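Local coordinates for annexin (Schistosoma mansoni, PDB 4MDU), which binds acidic phospholipid membranes in a calcium-dependent manner, aggregates liposomes when calcium is present, and takes part in worm reproduction and host-parasite interaction, at residues 165-170 with 184-189; 179-184 with 240-245; 217-222 with 253-258; 247-252 with 281-286. All coordinates share one frame; numbering follows the deposited sequence.

Contact 1: residues 165-170 with 184-189; sequences SLVTDM and SLVQAE
Val186 places CG1 anti to its backbone N (chi1 172°) and CG2 beside that N, which spreads two methyls toward residues 165-170. Val167 has a matching first torsion. Its CG2 stands beside its own backbone N and meets CG1 of Val186 at 3.5 Å. The two valine side chains run past each other in opposite senses. Met170 serves the other methyl. Its chi1 and extended chi2 carry SD to Val186 CG2, and the bend at chi3 (63°) folds CE onto the same methyl. Met170 SD lies 3.5 Å from Val186 CG2, and Met170 CE is 3.7 Å from that same CG2. Leu166 is a looser neighbour, with its CD2 4.2 Å from Val186 CG1.

The contact joins the short helix 166-169 to the C-terminal end of helix 177-187. Both belong to annexin repeat 2, as predicted, and the annexin repeat is a compact all-helical bundle. Phe135 of helix 128-136 and Met143 of helix 140-156 also pack on Val186. Leu166 and Met170 both touch Met121, a ligand of a calcium site.

At the start of the short helix, Ser165 N donates to Thr168 OG1 over 2.6 Å. Val167, on the contact's outer side, is exposed.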
# COMPACT_ATOMS: atom_id res chain seq x y z
N SER B 165 3.20 25.02 6.79
CA SER B 165 1.92 24.46 7.23
C SER B 165 1.73 23.00 6.82
O SER B 165 2.58 22.40 6.16
CB SER B 165 0.79 25.27 6.61
OG SER B 165 0.51 24.76 5.32
N LEU B 166 0.58 22.43 7.20
CA LEU B 166 0.25 21.06 6.82
C LEU B 166 0.36 20.88 5.31
O LEU B 166 0.98 19.93 4.84
CB LEU B 166 -1.14 20.66 7.32
CG LEU B 166 -1.67 19.26 6.95
CD1 LEU B 166 -0.76 18.15 7.49
CD2 LEU B 166 -3.10 19.05 7.44
N VAL B 167 -0.25 21.77 4.53
CA VAL B 167 -0.20 21.62 3.08
C VAL B 167 1.22 21.75 2.51
O VAL B 167 1.59 21.07 1.56
CB VAL B 167 -1.15 22.60 2.34
CG1 VAL B 167 -1.01 22.41 0.85
CG2 VAL B 167 -2.59 22.35 2.75
N THR B 168 2.01 22.63 3.11
CA THR B 168 3.42 22.76 2.73
C THR B 168 4.11 21.41 2.75
O THR B 168 4.93 21.10 1.88
CB THR B 168 4.22 23.64 3.71
OG1 THR B 168 3.41 24.73 4.17
CG2 THR B 168 5.46 24.17 3.03
N ASP B 169 3.80 20.61 3.76
CA ASP B 169 4.49 19.34 3.97
C ASP B 169 3.98 18.22 3.06
O ASP B 169 4.72 17.27 2.74
CB ASP B 169 4.39 18.94 5.43
CG ASP B 169 5.34 19.73 6.31
OD1 ASP B 169 6.19 20.45 5.75
OD2 ASP B 169 5.26 19.62 7.55
N MET B 170 2.74 18.35 2.63
CA MET B 170 2.15 17.35 1.76
C MET B 170 2.77 17.35 0.38
O MET B 170 3.43 18.31 -0.01
CB MET B 170 0.64 17.56 1.64
CG MET B 170 -0.03 17.34 2.98
SD MET B 170 -1.78 17.57 2.94
CE MET B 170 -2.28 16.27 1.79
N SER B 184 -7.44 17.77 -1.92
CA SER B 184 -8.82 18.24 -1.92
C SER B 184 -9.49 18.01 -0.56
O SER B 184 -10.25 18.85 -0.10
CB SER B 184 -9.65 17.58 -3.03
OG SER B 184 -10.01 16.26 -2.70
N LEU B 185 -9.19 16.88 0.08
CA LEU B 185 -9.68 16.69 1.44
C LEU B 185 -9.13 17.77 2.37
O LEU B 185 -9.86 18.34 3.19
CB LEU B 185 -9.33 15.29 1.99
CG LEU B 185 -9.95 14.08 1.29
CD1 LEU B 185 -9.56 12.78 1.99
CD2 LEU B 185 -11.48 14.21 1.19
N VAL B 186 -7.84 18.02 2.28
CA VAL B 186 -7.22 19.00 3.16
C VAL B 186 -7.72 20.44 2.84
O VAL B 186 -7.70 21.32 3.69
CB VAL B 186 -5.69 18.91 3.10
CG1 VAL B 186 -5.04 20.05 3.85
CG2 VAL B 186 -5.24 17.55 3.68
N GLN B 187 -8.21 20.64 1.63
CA GLN B 187 -8.88 21.91 1.30
C GLN B 187 -10.00 22.25 2.29
O GLN B 187 -10.31 23.41 2.50
CB GLN B 187 -9.46 21.87 -0.12
CG GLN B 187 -8.44 21.67 -1.22
CD GLN B 187 -7.49 22.84 -1.38
OE1 GLN B 187 -7.62 23.86 -0.70
NE2 GLN B 187 -6.53 22.69 -2.28
N ALA B 188 -10.64 21.23 2.86
CA ALA B 188 -11.77 21.44 3.77
C ALA B 188 -12.92 22.20 3.09
O ALA B 188 -13.50 23.12 3.68
CB ALA B 188 -11.30 22.22 5.02
N GLU B 189 -13.21 21.85 1.84
CA GLU B 189 -14.38 22.40 1.16
C GLU B 189 -15.31 21.29 0.69
O GLU B 189 -15.83 21.34 -0.43
CB GLU B 189 -13.97 23.29 -0.02
CG GLU B 189 -13.42 24.65 0.42
CD GLU B 189 -12.99 25.51 -0.76
OE1 GLU B 189 -13.80 25.64 -1.70
OE2 GLU B 189 -11.86 26.04 -0.74

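Contact 2: residues 179-184 with 240-245; sequences EYALLS and VICNRT
Ser184 and Ala181 meet Cys242 in a small, buried van der Waals contact between two annexin repeats. Residues 179-184 lie in helix 177-187 of predicted repeat 2. Residues 240-243 form the end of helix 236-243 in predicted repeat 3. The backbones come closest at Ser184 and Cys242.

The Ser184 hydroxyl is turned back onto its own helix. Its chi1 of 77° sets OG between the backbone N and the carbonyl carbon, and OG donates to Ala181 O at 2.7 Å. The donor is tilted 16° from the carbonyl plane. With its proton given to Ala181 O, the hydroxyl can probably lie against Cys242 at little cost. Ser184 OG is 3.7 Å from Cys242 CB and 3.9 Å from Cys242 SG. The thiol passes beside Ala181, with Cys242 SG 4.3 Å from Ala181 CB.

A water bridges the last turn of helix 177-187 to the end of helix 236-243. It donates to Ser184 O at 2.9 Å and to Asn243 OD1 at 3.0 Å. This gives the joint a polar link next to its apolar centre. Arg190 NE also bonds to Cys242 O.

Glu179, earlier in helix 177-187, is a calcium ligand but takes no part in this contact.

Helix 274-288 flanks the joint, with Tyr276 and Leu279 on Ala181 and Val283 on Ile241. Leu182 turns from the joint to pack on helix 128-136, while Val240 and Arg244 reach helix 212-224.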
# COMPACT_ATOMS: atom_id res chain seq x y z
N GLU B 179 -2.40 12.35 -4.94
CA GLU B 179 -1.95 13.54 -4.24
C GLU B 179 -2.96 14.67 -4.38
O GLU B 179 -3.25 15.41 -3.43
CB GLU B 179 -0.58 13.99 -4.76
CG GLU B 179 0.56 13.07 -4.39
CD GLU B 179 0.59 11.78 -5.20
OE1 GLU B 179 -0.23 11.67 -6.15
OE2 GLU B 179 1.42 10.89 -4.91
N TYR B 180 -3.50 14.80 -5.58
CA TYR B 180 -4.47 15.84 -5.84
C TYR B 180 -5.71 15.58 -4.99
O TYR B 180 -6.22 16.51 -4.33
CB TYR B 180 -4.82 15.88 -7.33
CG TYR B 180 -5.86 16.93 -7.68
CD1 TYR B 180 -7.21 16.66 -7.52
CD2 TYR B 180 -5.48 18.19 -8.15
CE1 TYR B 180 -8.17 17.61 -7.82
CE2 TYR B 180 -6.44 19.15 -8.47
CZ TYR B 180 -7.79 18.86 -8.30
OH TYR B 180 -8.77 19.79 -8.59
N ALA B 181 -6.18 14.34 -4.96
CA ALA B 181 -7.36 13.99 -4.15
C ALA B 181 -7.08 14.22 -2.68
O ALA B 181 -7.93 14.75 -1.95
CB ALA B 181 -7.80 12.54 -4.39
N LEU B 182 -5.89 13.83 -2.24
CA LEU B 182 -5.48 14.04 -0.86
C LEU B 182 -5.60 15.52 -0.50
O LEU B 182 -6.20 15.88 0.51
CB LEU B 182 -4.04 13.56 -0.66
CG LEU B 182 -3.69 12.87 0.66
CD1 LEU B 182 -4.70 11.81 0.97
CD2 LEU B 182 -2.27 12.25 0.58
N LEU B 183 -5.02 16.38 -1.35
CA LEU B 183 -5.11 17.84 -1.19
C LEU B 183 -6.53 18.38 -1.16
O LEU B 183 -6.81 19.35 -0.46
CB LEU B 183 -4.35 18.55 -2.31
CG LEU B 183 -2.93 19.06 -2.04
CD1 LEU B 183 -2.64 19.15 -0.54
CD2 LEU B 183 -1.92 18.18 -2.74
N SER B 184 -7.44 17.77 -1.92
CA SER B 184 -8.82 18.24 -1.92
C SER B 184 -9.49 18.01 -0.56
O SER B 184 -10.25 18.85 -0.10
CB SER B 184 -9.65 17.58 -3.03
OG SER B 184 -10.01 16.26 -2.70
N VAL B 240 -16.60 14.22 -6.86
CA VAL B 240 -17.78 13.58 -6.27
C VAL B 240 -17.46 12.81 -4.98
O VAL B 240 -18.04 13.07 -3.92
CB VAL B 240 -18.52 12.64 -7.26
CG1 VAL B 240 -19.66 11.91 -6.56
CG2 VAL B 240 -19.05 13.42 -8.46
N ILE B 241 -16.53 11.86 -5.07
CA ILE B 241 -16.26 11.00 -3.92
C ILE B 241 -15.77 11.81 -2.71
O ILE B 241 -16.29 11.66 -1.61
CB ILE B 241 -15.28 9.87 -4.28
CG1 ILE B 241 -15.93 8.94 -5.31
CG2 ILE B 241 -14.88 9.08 -3.04
CD1 ILE B 241 -17.24 8.37 -4.83
N CYS B 242 -14.81 12.71 -2.92
CA CYS B 242 -14.24 13.45 -1.80
C CYS B 242 -15.14 14.54 -1.22
O CYS B 242 -14.99 14.89 -0.05
CB CYS B 242 -12.88 14.01 -2.15
SG CYS B 242 -11.68 12.73 -2.50
N ASN B 243 -16.09 15.07 -2.00
CA ASN B 243 -16.90 16.17 -1.49
C ASN B 243 -18.30 15.86 -0.99
O ASN B 243 -18.79 16.56 -0.13
CB ASN B 243 -16.97 17.32 -2.52
CG ASN B 243 -15.62 17.95 -2.76
OD1 ASN B 243 -14.96 18.40 -1.82
ND2 ASN B 243 -15.18 17.94 -4.01
N ARG B 244 -18.96 14.84 -1.54
CA ARG B 244 -20.35 14.62 -1.14
C ARG B 244 -20.39 14.20 0.32
O ARG B 244 -19.47 13.56 0.79
CB ARG B 244 -21.03 13.57 -2.01
CG ARG B 244 -21.11 13.94 -3.47
CD ARG B 244 -21.75 15.34 -3.69
NE ARG B 244 -21.66 15.69 -5.11
CZ ARG B 244 -21.16 16.82 -5.58
NH1 ARG B 244 -20.72 17.76 -4.76
NH2 ARG B 244 -21.11 17.02 -6.90
N THR B 245 -21.45 14.57 1.03
CA THR B 245 -21.58 14.16 2.40
C THR B 245 -21.78 12.64 2.45
O THR B 245 -22.16 12.01 1.46
CB THR B 245 -22.76 14.84 3.07
OG1 THR B 245 -23.97 14.22 2.61
CG2 THR B 245 -22.77 16.35 2.76
O HOH W 1 -12.81 20.18 -0.68

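Contact 3: residues 217-222 with 253-258; sequences ADAKDL and SEIYFK
Tyr256 turns the edge of its ring toward Ala219. CG is anti to the backbone N (chi1 -174°), which carries the ring across to residues 217-222. Ala219 O lies in the ring plane, 3.5 Å from Tyr256 CD1 and 3.6 Å from Tyr256 CE1. Leu222 approaches obliquely near the same edge, with its CB 4.1 Å from Tyr256 CE1. Ala219 CB fits between two partners. It is 4.1 Å from Tyr256 CD1 and equally far from Ile255 CG2.

The helices carrying these groups, 212-224 and 246-260, cross at -61° with their axes 9.0 Å apart. Alanine at the crossing lets the backbones draw close, and the CA atoms of Ala219 and Tyr256 are 5.1 Å apart. Both helices lie in predicted annexin repeat 3, away from the calcium sites. Helix 264-271 closes in with Leu264 on both Leu222 and Tyr256. His267 meets the Tyr256 ring and bonds to Leu222 O.

The contact is apolar apart from one carbonyl oxygen. That oxygen faces ring C-H groups, which carry a slight positive charge, so the approach is probably mildly favourable.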
# COMPACT_ATOMS: atom_id res chain seq x y z
N ALA B 217 -27.09 13.10 -11.38
CA ALA B 217 -26.09 13.81 -12.17
C ALA B 217 -24.68 13.34 -11.80
O ALA B 217 -23.82 13.17 -12.66
CB ALA B 217 -26.22 15.30 -11.97
N ASP B 218 -24.43 13.15 -10.51
CA ASP B 218 -23.13 12.64 -10.11
C ASP B 218 -22.95 11.24 -10.66
O ASP B 218 -21.91 10.93 -11.21
CB ASP B 218 -22.94 12.67 -8.60
CG ASP B 218 -22.61 14.06 -8.10
OD1 ASP B 218 -22.12 14.88 -8.90
OD2 ASP B 218 -22.86 14.33 -6.91
N ALA B 219 -23.99 10.42 -10.54
CA ALA B 219 -23.89 9.05 -11.01
C ALA B 219 -23.47 9.02 -12.48
O ALA B 219 -22.68 8.17 -12.88
CB ALA B 219 -25.21 8.31 -10.81
N LYS B 220 -23.99 9.95 -13.27
CA LYS B 220 -23.67 9.99 -14.69
C LYS B 220 -22.23 10.43 -14.95
O LYS B 220 -21.54 9.84 -15.78
CB LYS B 220 -24.67 10.88 -15.44
CG LYS B 220 -26.11 10.49 -15.15
CD LYS B 220 -27.12 11.26 -15.98
CE LYS B 220 -28.54 10.85 -15.59
NZ LYS B 220 -29.54 11.29 -16.59
N ASP B 221 -21.76 11.44 -14.22
CA ASP B 221 -20.36 11.86 -14.34
C ASP B 221 -19.41 10.73 -13.94
O ASP B 221 -18.35 10.56 -14.54
CB ASP B 221 -20.09 13.10 -13.51
CG ASP B 221 -20.43 14.37 -14.25
OD1 ASP B 221 -20.37 14.36 -15.49
OD2 ASP B 221 -20.75 15.37 -13.58
N LEU B 222 -19.80 9.98 -12.93
CA LEU B 222 -18.97 8.90 -12.45
C LEU B 222 -18.83 7.83 -13.53
O LEU B 222 -17.73 7.30 -13.74
CB LEU B 222 -19.55 8.31 -11.17
CG LEU B 222 -19.30 9.14 -9.92
CD1 LEU B 222 -20.22 8.73 -8.78
CD2 LEU B 222 -17.83 9.02 -9.51
N SER B 253 -24.50 6.05 -4.38
CA SER B 253 -24.15 4.67 -4.59
C SER B 253 -25.38 3.87 -5.04
O SER B 253 -25.30 3.13 -6.01
CB SER B 253 -23.54 4.08 -3.32
OG SER B 253 -23.21 2.72 -3.52
N GLU B 254 -26.51 4.05 -4.36
CA GLU B 254 -27.73 3.31 -4.72
C GLU B 254 -28.15 3.61 -6.15
O GLU B 254 -28.41 2.70 -6.95
CB GLU B 254 -28.88 3.64 -3.77
CG GLU B 254 -28.62 3.31 -2.30
CD GLU B 254 -28.69 1.82 -2.01
OE1 GLU B 254 -29.79 1.32 -1.71
OE2 GLU B 254 -27.63 1.16 -2.07
N ILE B 255 -28.23 4.90 -6.46
CA ILE B 255 -28.69 5.34 -7.77
C ILE B 255 -27.74 4.86 -8.86
O ILE B 255 -28.17 4.47 -9.95
CB ILE B 255 -28.83 6.87 -7.81
CG1 ILE B 255 -30.11 7.28 -7.09
CG2 ILE B 255 -28.86 7.39 -9.23
CD1 ILE B 255 -30.24 8.76 -6.89
N TYR B 256 -26.46 4.88 -8.56
CA TYR B 256 -25.48 4.43 -9.53
C TYR B 256 -25.76 2.97 -9.90
O TYR B 256 -25.69 2.60 -11.07
CB TYR B 256 -24.05 4.60 -9.02
CG TYR B 256 -23.02 4.26 -10.06
CD1 TYR B 256 -22.56 5.22 -10.95
CD2 TYR B 256 -22.53 2.96 -10.18
CE1 TYR B 256 -21.61 4.90 -11.92
CE2 TYR B 256 -21.58 2.64 -11.14
CZ TYR B 256 -21.13 3.60 -12.01
OH TYR B 256 -20.20 3.27 -12.97
N PHE B 257 -26.09 2.15 -8.91
CA PHE B 257 -26.29 0.73 -9.18
C PHE B 257 -27.57 0.45 -9.95
O PHE B 257 -27.59 -0.40 -10.85
CB PHE B 257 -26.24 -0.11 -7.90
CG PHE B 257 -26.56 -1.56 -8.13
CD1 PHE B 257 -25.61 -2.41 -8.68
CD2 PHE B 257 -27.82 -2.07 -7.82
CE1 PHE B 257 -25.91 -3.74 -8.91
CE2 PHE B 257 -28.11 -3.39 -8.05
CZ PHE B 257 -27.15 -4.23 -8.59
N LYS B 258 -28.66 1.14 -9.62
CA LYS B 258 -29.91 0.93 -10.34
C LYS B 258 -29.73 1.26 -11.82
O LYS B 258 -30.28 0.58 -12.69
CB LYS B 258 -31.03 1.75 -9.72
CG LYS B 258 -31.25 1.46 -8.24
CD LYS B 258 -32.54 2.09 -7.73
CE LYS B 258 -32.81 1.74 -6.27
NZ LYS B 258 -34.15 2.24 -5.80

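Contact 4: residues 247-252 with 281-286; sequences YQLYLT and VAVLRY
Leu249 reaches into the side of helix 274-288, where it meets Val283 and Leu284. Its chi1 of -105° is well off a staggered value, while chi2 is extended. This torsion carries the branch to helix 274-288, and the fork at CG sends its two methyls to different targets. Leu249 CD1 lies by Val283, 4.1 Å from Val283 O of the backbone and 4.2 Å from the Val283 CG1 methyl. Leu249 CD2 goes to the neighbouring leucine, 3.9 Å from Leu284 CD1.

Leu284 comes to meet it. Its CG is anti to the backbone N (chi1 -178°), and chi2 then turns CD1 toward Leu249. The two leucine side chains meet at a slant. The Val283 side chain also packs on Thr136 of helix 128-136. Leu284 packs further on Leu264 and Ile268 of helix 264-271.

Thr252, one turn on from Leu249 in the same helix, folds its hydroxyl back on the helix. Thr252 OG1 donates to Gln248 O at 2.7 Å, from 40° out of the carbonyl plane. Thr252 N also donates to Gln248 O, at 2.8 Å, from the opposite face. The oxygen is thus gripped twice, and the threonine rotation is fixed. The Gln248 side chain points elsewhere and accepts from Asn211 N.

Leu249, Val283 and Leu284 are all buried. Joining helix 246-260 to helix 274-288 through aliphatic side chains in van der Waals contact is characteristic of the hydrophobic interior of an annexin repeat, here the third as predicted.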
# COMPACT_ATOMS: atom_id res chain seq x y z
N TYR B 247 -24.09 10.95 3.59
CA TYR B 247 -25.49 10.65 3.22
C TYR B 247 -25.73 10.72 1.71
O TYR B 247 -26.30 9.79 1.12
CB TYR B 247 -26.44 11.54 4.02
CG TYR B 247 -26.01 11.64 5.46
CD1 TYR B 247 -26.29 10.62 6.36
CD2 TYR B 247 -25.27 12.73 5.92
CE1 TYR B 247 -25.86 10.68 7.68
CE2 TYR B 247 -24.84 12.80 7.23
CZ TYR B 247 -25.14 11.77 8.11
OH TYR B 247 -24.72 11.83 9.41
N GLN B 248 -25.26 11.81 1.09
CA GLN B 248 -25.34 11.98 -0.37
C GLN B 248 -24.61 10.87 -1.14
O GLN B 248 -25.10 10.42 -2.18
CB GLN B 248 -24.79 13.35 -0.77
CG GLN B 248 -24.92 13.68 -2.26
CD GLN B 248 -26.36 13.79 -2.72
OE1 GLN B 248 -27.25 14.11 -1.94
NE2 GLN B 248 -26.60 13.49 -3.99
N LEU B 249 -23.44 10.45 -0.64
CA LEU B 249 -22.64 9.41 -1.30
C LEU B 249 -23.40 8.10 -1.31
O LEU B 249 -23.41 7.37 -2.30
CB LEU B 249 -21.32 9.18 -0.58
CG LEU B 249 -20.11 9.76 -1.27
CD1 LEU B 249 -18.85 9.40 -0.49
CD2 LEU B 249 -20.05 9.23 -2.68
N TYR B 250 -24.03 7.80 -0.19
CA TYR B 250 -24.83 6.60 -0.09
C TYR B 250 -25.92 6.61 -1.16
O TYR B 250 -26.01 5.70 -1.99
CB TYR B 250 -25.44 6.47 1.28
CG TYR B 250 -26.26 5.22 1.37
CD1 TYR B 250 -25.64 3.98 1.44
CD2 TYR B 250 -27.63 5.27 1.35
CE1 TYR B 250 -26.38 2.81 1.51
CE2 TYR B 250 -28.38 4.11 1.41
CZ TYR B 250 -27.75 2.88 1.50
OH TYR B 250 -28.49 1.72 1.56
N LEU B 251 -26.75 7.65 -1.14
CA LEU B 251 -27.75 7.80 -2.19
C LEU B 251 -27.12 7.63 -3.57
O LEU B 251 -27.67 6.94 -4.42
CB LEU B 251 -28.44 9.16 -2.10
CG LEU B 251 -29.47 9.41 -3.20
CD1 LEU B 251 -30.61 8.39 -3.10
CD2 LEU B 251 -30.00 10.85 -3.12
N THR B 252 -25.95 8.25 -3.77
CA THR B 252 -25.28 8.20 -5.07
C THR B 252 -24.92 6.78 -5.41
O THR B 252 -25.01 6.33 -6.56
CB THR B 252 -24.01 9.09 -5.10
OG1 THR B 252 -24.37 10.44 -4.78
CG2 THR B 252 -23.39 9.10 -6.47
N VAL B 281 -11.64 4.42 -2.15
CA VAL B 281 -12.37 3.32 -1.53
C VAL B 281 -12.62 3.61 -0.06
O VAL B 281 -13.74 3.41 0.44
CB VAL B 281 -11.65 1.98 -1.68
CG1 VAL B 281 -12.24 0.97 -0.70
CG2 VAL B 281 -11.75 1.47 -3.12
N ALA B 282 -11.59 4.10 0.62
CA ALA B 282 -11.75 4.52 2.02
C ALA B 282 -12.90 5.53 2.17
O ALA B 282 -13.80 5.34 3.00
CB ALA B 282 -10.46 5.11 2.57
N VAL B 283 -12.87 6.60 1.38
CA VAL B 283 -13.88 7.65 1.51
C VAL B 283 -15.29 7.12 1.24
O VAL B 283 -16.22 7.40 2.01
CB VAL B 283 -13.58 8.85 0.60
CG1 VAL B 283 -14.77 9.85 0.60
CG2 VAL B 283 -12.27 9.54 1.03
N LEU B 284 -15.45 6.35 0.17
CA LEU B 284 -16.76 5.79 -0.18
C LEU B 284 -17.27 4.88 0.94
O LEU B 284 -18.44 4.97 1.35
CB LEU B 284 -16.69 5.00 -1.49
CG LEU B 284 -18.02 4.41 -1.99
CD1 LEU B 284 -19.13 5.45 -2.00
CD2 LEU B 284 -17.83 3.77 -3.37
N ARG B 285 -16.37 4.03 1.43
CA ARG B 285 -16.75 3.06 2.45
C ARG B 285 -16.98 3.74 3.78
O ARG B 285 -17.78 3.28 4.59
CB ARG B 285 -15.70 1.94 2.55
CG ARG B 285 -15.62 1.05 1.30
CD ARG B 285 -14.71 -0.20 1.53
NE ARG B 285 -15.28 -1.12 2.51
CZ ARG B 285 -14.61 -2.07 3.17
NH1 ARG B 285 -13.30 -2.24 2.98
NH2 ARG B 285 -15.25 -2.83 4.03
N TYR B 286 -16.29 4.87 4.00
CA TYR B 286 -16.56 5.65 5.20
C TYR B 286 -18.03 6.05 5.22
O TYR B 286 -18.67 6.17 6.28
CB TYR B 286 -15.69 6.91 5.25
CG TYR B 286 -15.83 7.62 6.58
CD1 TYR B 286 -16.62 8.75 6.71
CD2 TYR B 286 -15.19 7.13 7.70
CE1 TYR B 286 -16.76 9.39 7.95
CE2 TYR B 286 -15.31 7.75 8.93
CZ TYR B 286 -16.09 8.87 9.06
OH TYR B 286 -16.19 9.45 10.31

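Overall arrangement
Contacts 1 and 2 share Ser184 on helix 177-187, and their centres are 11 Å apart. Met170 CE, from contact 1, touches Leu183 CD1 at 3.7 Å. Contact 2 then leads into the third repeat. Arg244 NE forms a salt bridge with Asp218 OD2 of contact 3 at 2.6 Å, and Ile241 O lies 3.6 Å from Leu249 CD1 of contact 4. Contacts 3 and 4 share helix 246-260 and meet where Leu222 CD1 is 3.9 Å from Thr252 CG2. Contacts 1 and 3 are farthest apart, about 28 Å between centres. Contact 1 lies beside the calcium ligands Met121 and Lys171, and segment 179-184 of contact 2 includes Glu179, while contact 3 is away from the calcium sites.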